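Local coordinates for RagB/SusD domain protein (Flavobacterium johnsoniae, PDB 5J5U) that binds chitin as a SusD homolog and probably serves chitin capture at the cell surface within a polysaccharide utilization locus, at residues 105-109 and 153-157; 189-194 and 207-211. Residues are numbered along the deposited sequence.

Contact 1: residues 105-109 and 153-157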
loop_
_atom_site.group_PDB
_atom_site.type_symbol
_atom_site.label_atom_id
_atom_site.label_comp_id
_atom_site.label_asym_id
_atom_site.label_seq_id
_atom_site.Cartn_x
_atom_site.Cartn_y
_atom_site.Cartn_z
ATOM N N LYS A 105 -12.280 -10.236 -12.182
ATOM C CA LYS A 105 -12.341 -10.838 -10.840
ATOM C C LYS A 105 -11.082 -10.502 -10.036
ATOM O O LYS A 105 -11.168 -10.157 -8.836
ATOM C CB LYS A 105 -12.542 -12.358 -10.916
ATOM C CG LYS A 105 -14.020 -12.766 -10.923
ATOM C CD LYS A 105 -14.214 -14.270 -11.058
ATOM C CE LYS A 105 -13.453 -14.804 -12.255
ATOM N NZ LYS A 105 -13.789 -16.208 -12.554
ATOM N N ILE A 106 -9.923 -10.567 -10.706
ATOM C CA ILE A 106 -8.664 -10.180 -10.079
ATOM C C ILE A 106 -8.765 -8.704 -9.686
ATOM O O ILE A 106 -8.465 -8.335 -8.547
ATOM C CB ILE A 106 -7.456 -10.441 -11.009
ATOM C CG1 ILE A 106 -7.327 -11.936 -11.279
ATOM C CG2 ILE A 106 -6.160 -9.997 -10.376
ATOM C CD1 ILE A 106 -6.326 -12.262 -12.336
ATOM N N MET A 107 -9.273 -7.881 -10.607
ATOM C CA MET A 107 -9.454 -6.475 -10.301
ATOM C C MET A 107 -10.275 -6.361 -9.022
ATOM O O MET A 107 -9.914 -5.593 -8.123
ATOM C CB MET A 107 -10.150 -5.726 -11.442
ATOM C CG MET A 107 -9.266 -5.415 -12.625
ATOM S SD MET A 107 -7.907 -4.298 -12.261
ATOM C CE MET A 107 -8.739 -2.784 -11.812
ATOM N N LYS A 108 -11.341 -7.162 -8.926
ATOM C CA LYS A 108 -12.305 -6.954 -7.858
ATOM C C LYS A 108 -11.641 -7.211 -6.519
ATOM O O LYS A 108 -11.963 -6.544 -5.527
ATOM C CB LYS A 108 -13.544 -7.824 -8.031
ATOM C CG LYS A 108 -14.452 -7.814 -6.800
ATOM C CD LYS A 108 -15.925 -7.822 -7.163
ATOM C CE LYS A 108 -16.478 -9.222 -7.261
ATOM N NZ LYS A 108 -16.072 -10.092 -6.133
ATOM N N VAL A 109 -10.656 -8.112 -6.504
ATOM C CA VAL A 109 -9.966 -8.382 -5.246
ATOM C C VAL A 109 -9.122 -7.150 -4.880
ATOM O O VAL A 109 -9.188 -6.661 -3.761
ATOM C CB VAL A 109 -9.109 -9.671 -5.320
ATOM C CG1 VAL A 109 -8.303 -9.856 -4.037
ATOM C CG2 VAL A 109 -10.006 -10.895 -5.569
ATOM N N ASP A 153 -11.353 -16.666 -5.530
ATOM C CA ASP A 153 -11.336 -15.964 -6.797
ATOM C C ASP A 153 -9.945 -15.910 -7.439
ATOM O O ASP A 153 -9.836 -16.025 -8.648
ATOM C CB ASP A 153 -11.862 -14.552 -6.641
ATOM C CG ASP A 153 -13.351 -14.508 -6.616
ATOM O OD1 ASP A 153 -13.951 -15.570 -6.858
ATOM O OD2 ASP A 153 -13.923 -13.422 -6.397
ATOM N N LEU A 154 -8.893 -15.681 -6.658
ATOM C CA LEU A 154 -7.543 -15.640 -7.234
ATOM C C LEU A 154 -7.084 -17.011 -7.757
ATOM O O LEU A 154 -6.496 -17.118 -8.850
ATOM C CB LEU A 154 -6.548 -15.110 -6.214
ATOM C CG LEU A 154 -6.813 -13.653 -5.833
ATOM C CD1 LEU A 154 -5.962 -13.237 -4.626
ATOM C CD2 LEU A 154 -6.578 -12.730 -7.034
ATOM N N ASP A 155 -7.358 -18.054 -6.979
ATOM C CA ASP A 155 -7.073 -19.418 -7.403
ATOM C C ASP A 155 -7.761 -19.741 -8.741
ATOM O O ASP A 155 -7.107 -20.024 -9.784
ATOM C CB ASP A 155 -7.526 -20.382 -6.319
ATOM C CG ASP A 155 -7.284 -21.819 -6.681
ATOM O OD1 ASP A 155 -6.210 -22.350 -6.314
ATOM O OD2 ASP A 155 -8.170 -22.412 -7.340
ATOM N N GLU A 156 -9.082 -19.625 -8.727
ATOM C CA GLU A 156 -9.857 -19.946 -9.913
ATOM C C GLU A 156 -9.547 -19.041 -11.089
ATOM O O GLU A 156 -9.627 -19.482 -12.227
ATOM C CB GLU A 156 -11.345 -19.889 -9.609
ATOM C CG GLU A 156 -11.776 -20.932 -8.613
ATOM C CD GLU A 156 -13.232 -20.815 -8.265
ATOM O OE1 GLU A 156 -13.904 -19.917 -8.815
ATOM O OE2 GLU A 156 -13.709 -21.643 -7.463
ATOM N N SER A 157 -9.208 -17.781 -10.828
ATOM C CA SER A 157 -8.927 -16.840 -11.910
ATOM C C SER A 157 -7.584 -17.121 -12.555
ATOM O O SER A 157 -7.421 -16.939 -13.761
ATOM C CB SER A 157 -8.982 -15.411 -11.407
ATOM O OG SER A 157 -10.319 -15.106 -11.065
HETATM O O HOH W 1 -16.389 -12.922 -5.701
#
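Helices 98-119 and 143-160 pack almost antiparallel here, with 156° between the N-to-C directions of residues 105-109 and 153-157. The two short axes come within 9.5 Å, and the CA atoms of Ile-106 and Leu-154 are 6.3 Å apart. This is a helix-helix interface of the helical scaffold of SusD-like proteins, which are related to TPR proteins. No direct hydrogen bond joins the two segments.

The inner side of the interface is apolar. Leu-154 fits between Ile-106 and Val-109: its CD2 lies 4.3 Å from CG2 of Ile-106, and its CD1 lies 4.2 Å from CG1 of Val-109. Helix 178-195 covers this side, with Trp-181 and Ala-185 against Ile-106 and Leu-192 against Leu-154. Ser-157 CB approaches Ile-106 CG1 at 3.9 Å. The hydroxyl turns back onto its own helix, where Ser-157 OG donates to Asp-153 O at 2.6 Å.

The outer side is charged. The Lys-105 side chain crosses over Ser-157, with CE 3.4 Å from OG, and its NZ hydrogen-bonds to Gln-160. Lys-108 NZ hydrogen-bonds to Tyr-124 and forms a long salt bridge, 4.0 Å, to Asp-153 OD2. A water bridges this gap, accepting from Lys-108 NZ at 2.9 Å and donating to Asp-153 OD2 at 2.6 Å.

Contact 2: residues 189-194 and 207-211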
loop_
_atom_site.group_PDB
_atom_site.type_symbol
_atom_site.label_atom_id
_atom_site.label_comp_id
_atom_site.label_asym_id
_atom_site.label_seq_id
_atom_site.Cartn_x
_atom_site.Cartn_y
_atom_site.Cartn_z
ATOM N N ARG A 189 -2.282 -13.031 -4.172
ATOM C CA ARG A 189 -2.600 -14.180 -3.318
ATOM C C ARG A 189 -1.601 -14.307 -2.179
ATOM O O ARG A 189 -1.986 -14.520 -1.021
ATOM C CB ARG A 189 -2.630 -15.461 -4.140
ATOM C CG ARG A 189 -2.922 -16.720 -3.341
ATOM C CD ARG A 189 -3.346 -17.806 -4.310
ATOM N NE ARG A 189 -3.743 -19.046 -3.658
ATOM C CZ ARG A 189 -4.226 -20.092 -4.316
ATOM N NH1 ARG A 189 -4.364 -20.031 -5.635
ATOM N NH2 ARG A 189 -4.586 -21.187 -3.662
ATOM N N LEU A 190 -0.322 -14.143 -2.503
ATOM C CA LEU A 190 0.738 -14.182 -1.484
ATOM C C LEU A 190 0.653 -13.019 -0.467
ATOM O O LEU A 190 0.963 -13.179 0.721
ATOM C CB LEU A 190 2.112 -14.183 -2.176
ATOM C CG LEU A 190 3.363 -14.234 -1.310
ATOM C CD1 LEU A 190 3.414 -15.509 -0.510
ATOM C CD2 LEU A 190 4.600 -14.091 -2.184
ATOM N N ARG A 191 0.305 -11.833 -0.961
ATOM C CA ARG A 191 0.120 -10.672 -0.100
ATOM C C ARG A 191 -0.993 -10.955 0.925
ATOM O O ARG A 191 -0.858 -10.688 2.126
ATOM C CB ARG A 191 -0.204 -9.428 -0.947
ATOM C CG ARG A 191 -0.671 -8.232 -0.140
ATOM C CD ARG A 191 -1.282 -7.150 -1.009
ATOM N NE ARG A 191 -0.264 -6.344 -1.666
ATOM C CZ ARG A 191 -0.527 -5.240 -2.344
ATOM N NH1 ARG A 191 -1.788 -4.820 -2.444
ATOM N NH2 ARG A 191 0.471 -4.554 -2.901
ATOM N N LEU A 192 -2.102 -11.501 0.438
ATOM C CA LEU A 192 -3.221 -11.850 1.317
ATOM C C LEU A 192 -2.815 -12.995 2.268
ATOM O O LEU A 192 -3.182 -12.997 3.450
ATOM C CB LEU A 192 -4.452 -12.206 0.480
ATOM C CG LEU A 192 -4.901 -11.018 -0.383
ATOM C CD1 LEU A 192 -5.837 -11.420 -1.479
ATOM C CD2 LEU A 192 -5.538 -9.927 0.452
ATOM N N ALA A 193 -2.042 -13.954 1.763
ATOM C CA ALA A 193 -1.612 -15.065 2.591
ATOM C C ALA A 193 -0.787 -14.578 3.749
ATOM O O ALA A 193 -1.021 -14.971 4.890
ATOM C CB ALA A 193 -0.809 -16.081 1.781
ATOM N N MET A 194 0.184 -13.712 3.470
ATOM C CA MET A 194 1.016 -13.206 4.559
ATOM C C MET A 194 0.182 -12.353 5.502
ATOM O O MET A 194 0.413 -12.359 6.720
ATOM C CB MET A 194 2.218 -12.428 4.023
ATOM C CG MET A 194 3.224 -13.329 3.272
ATOM S SD MET A 194 3.761 -14.843 4.137
ATOM C CE MET A 194 2.575 -15.994 3.558
ATOM N N GLN A 207 -1.829 -21.005 1.510
ATOM C CA GLN A 207 -2.047 -20.058 0.427
ATOM C C GLN A 207 -0.735 -19.421 -0.091
ATOM O O GLN A 207 -0.617 -19.108 -1.285
ATOM C CB GLN A 207 -3.019 -18.984 0.890
ATOM C CG GLN A 207 -4.372 -19.530 1.246
ATOM C CD GLN A 207 -5.138 -20.010 0.044
ATOM O OE1 GLN A 207 -4.853 -19.612 -1.085
ATOM N NE2 GLN A 207 -6.122 -20.873 0.276
ATOM N N ALA A 208 0.229 -19.210 0.803
ATOM C CA ALA A 208 1.554 -18.739 0.399
ATOM C C ALA A 208 2.207 -19.731 -0.532
ATOM O O ALA A 208 2.571 -19.385 -1.650
ATOM C CB ALA A 208 2.424 -18.532 1.569
ATOM N N LYS A 209 2.375 -20.957 -0.036
ATOM C CA LYS A 209 2.875 -22.061 -0.848
ATOM C C LYS A 209 2.169 -22.131 -2.205
ATOM O O LYS A 209 2.836 -22.157 -3.247
ATOM C CB LYS A 209 2.713 -23.391 -0.113
ATOM C CG LYS A 209 3.548 -24.511 -0.720
ATOM C CD LYS A 209 3.391 -25.808 0.043
ATOM C CE LYS A 209 4.118 -26.944 -0.655
ATOM N NZ LYS A 209 3.910 -28.200 0.104
ATOM N N ALA A 210 0.831 -22.154 -2.198
ATOM C CA ALA A 210 0.068 -22.197 -3.454
ATOM C C ALA A 210 0.423 -21.040 -4.399
ATOM O O ALA A 210 0.607 -21.241 -5.616
ATOM C CB ALA A 210 -1.406 -22.195 -3.173
ATOM N N ALA A 211 0.547 -19.839 -3.832
ATOM C CA ALA A 211 0.880 -18.657 -4.616
ATOM C C ALA A 211 2.256 -18.827 -5.244
ATOM O O ALA A 211 2.455 -18.603 -6.438
ATOM C CB ALA A 211 0.840 -17.407 -3.744
#
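This is a buried contact between two consecutive antiparallel helices, 178-195 and 201-214, which form a helical hairpin in the SusD-like fold. The short axes of 189-194 and 207-211 come within 8.2 Å, with 162° between their N-to-C directions. Alanines permit this close spacing. The CA atoms of Leu-190 and Ala-208 are 5.0 Å apart, and Ala-193 CB reaches Ala-208 N at 3.4 Å.

Ala-208 CB meets Leu-190 CD1 at 3.8 Å and Met-194 CE at 3.2 Å, a tight approach. Ala-211 CB packs on Leu-190 CB, also at 3.8 Å. Helix 337-349 covers Leu-190 and Met-194 with Leu-343.

The extended Arg-189 side chain reaches across the flank of helix 201-214. Arg-189 CG lies 3.8 Å from Ala-211 CB, and Ala-210 CB sits over one face of the guanidinium, 3.4 Å from Arg-189 NH2. At the guanidinium edge, Arg-189 NE donates to Gln-207 OE1 at 2.9 Å; Arg-189 NH2 adds a weak bond to the same oxygen at 3.0 Å. Gln-207 NE2 hydrogen-bonds to Glu-203, and Arg-189 NH1 forms a salt bridge with Asp-155 of helix 143-160. The buried arginine thus has polar partners on two neighbouring helices, while its aliphatic part shares in the alanine packing.

In the fold
Both contacts lie in one run of helices of the SusD-like fold. From the N terminus, helix 98-119 comes first. Contact 1 closes when helix 143-160 returns against it, with 43 residues between the segments. The next helix, 178-195, then opens contact 2, which closes after a short connection at helix 201-214. The contacts are in series: they neither nest nor cross. The centres of contact 1 and contact 2 are about 13 Å apart, and the two contacts touch directly. Leu-192 packs against both Val-109 and Leu-154, and the Asp-155 to Arg-189 salt bridge links them. Helix 178-195 thus packs on both helices of contact 1 and pairs with helix 201-214 in contact 2.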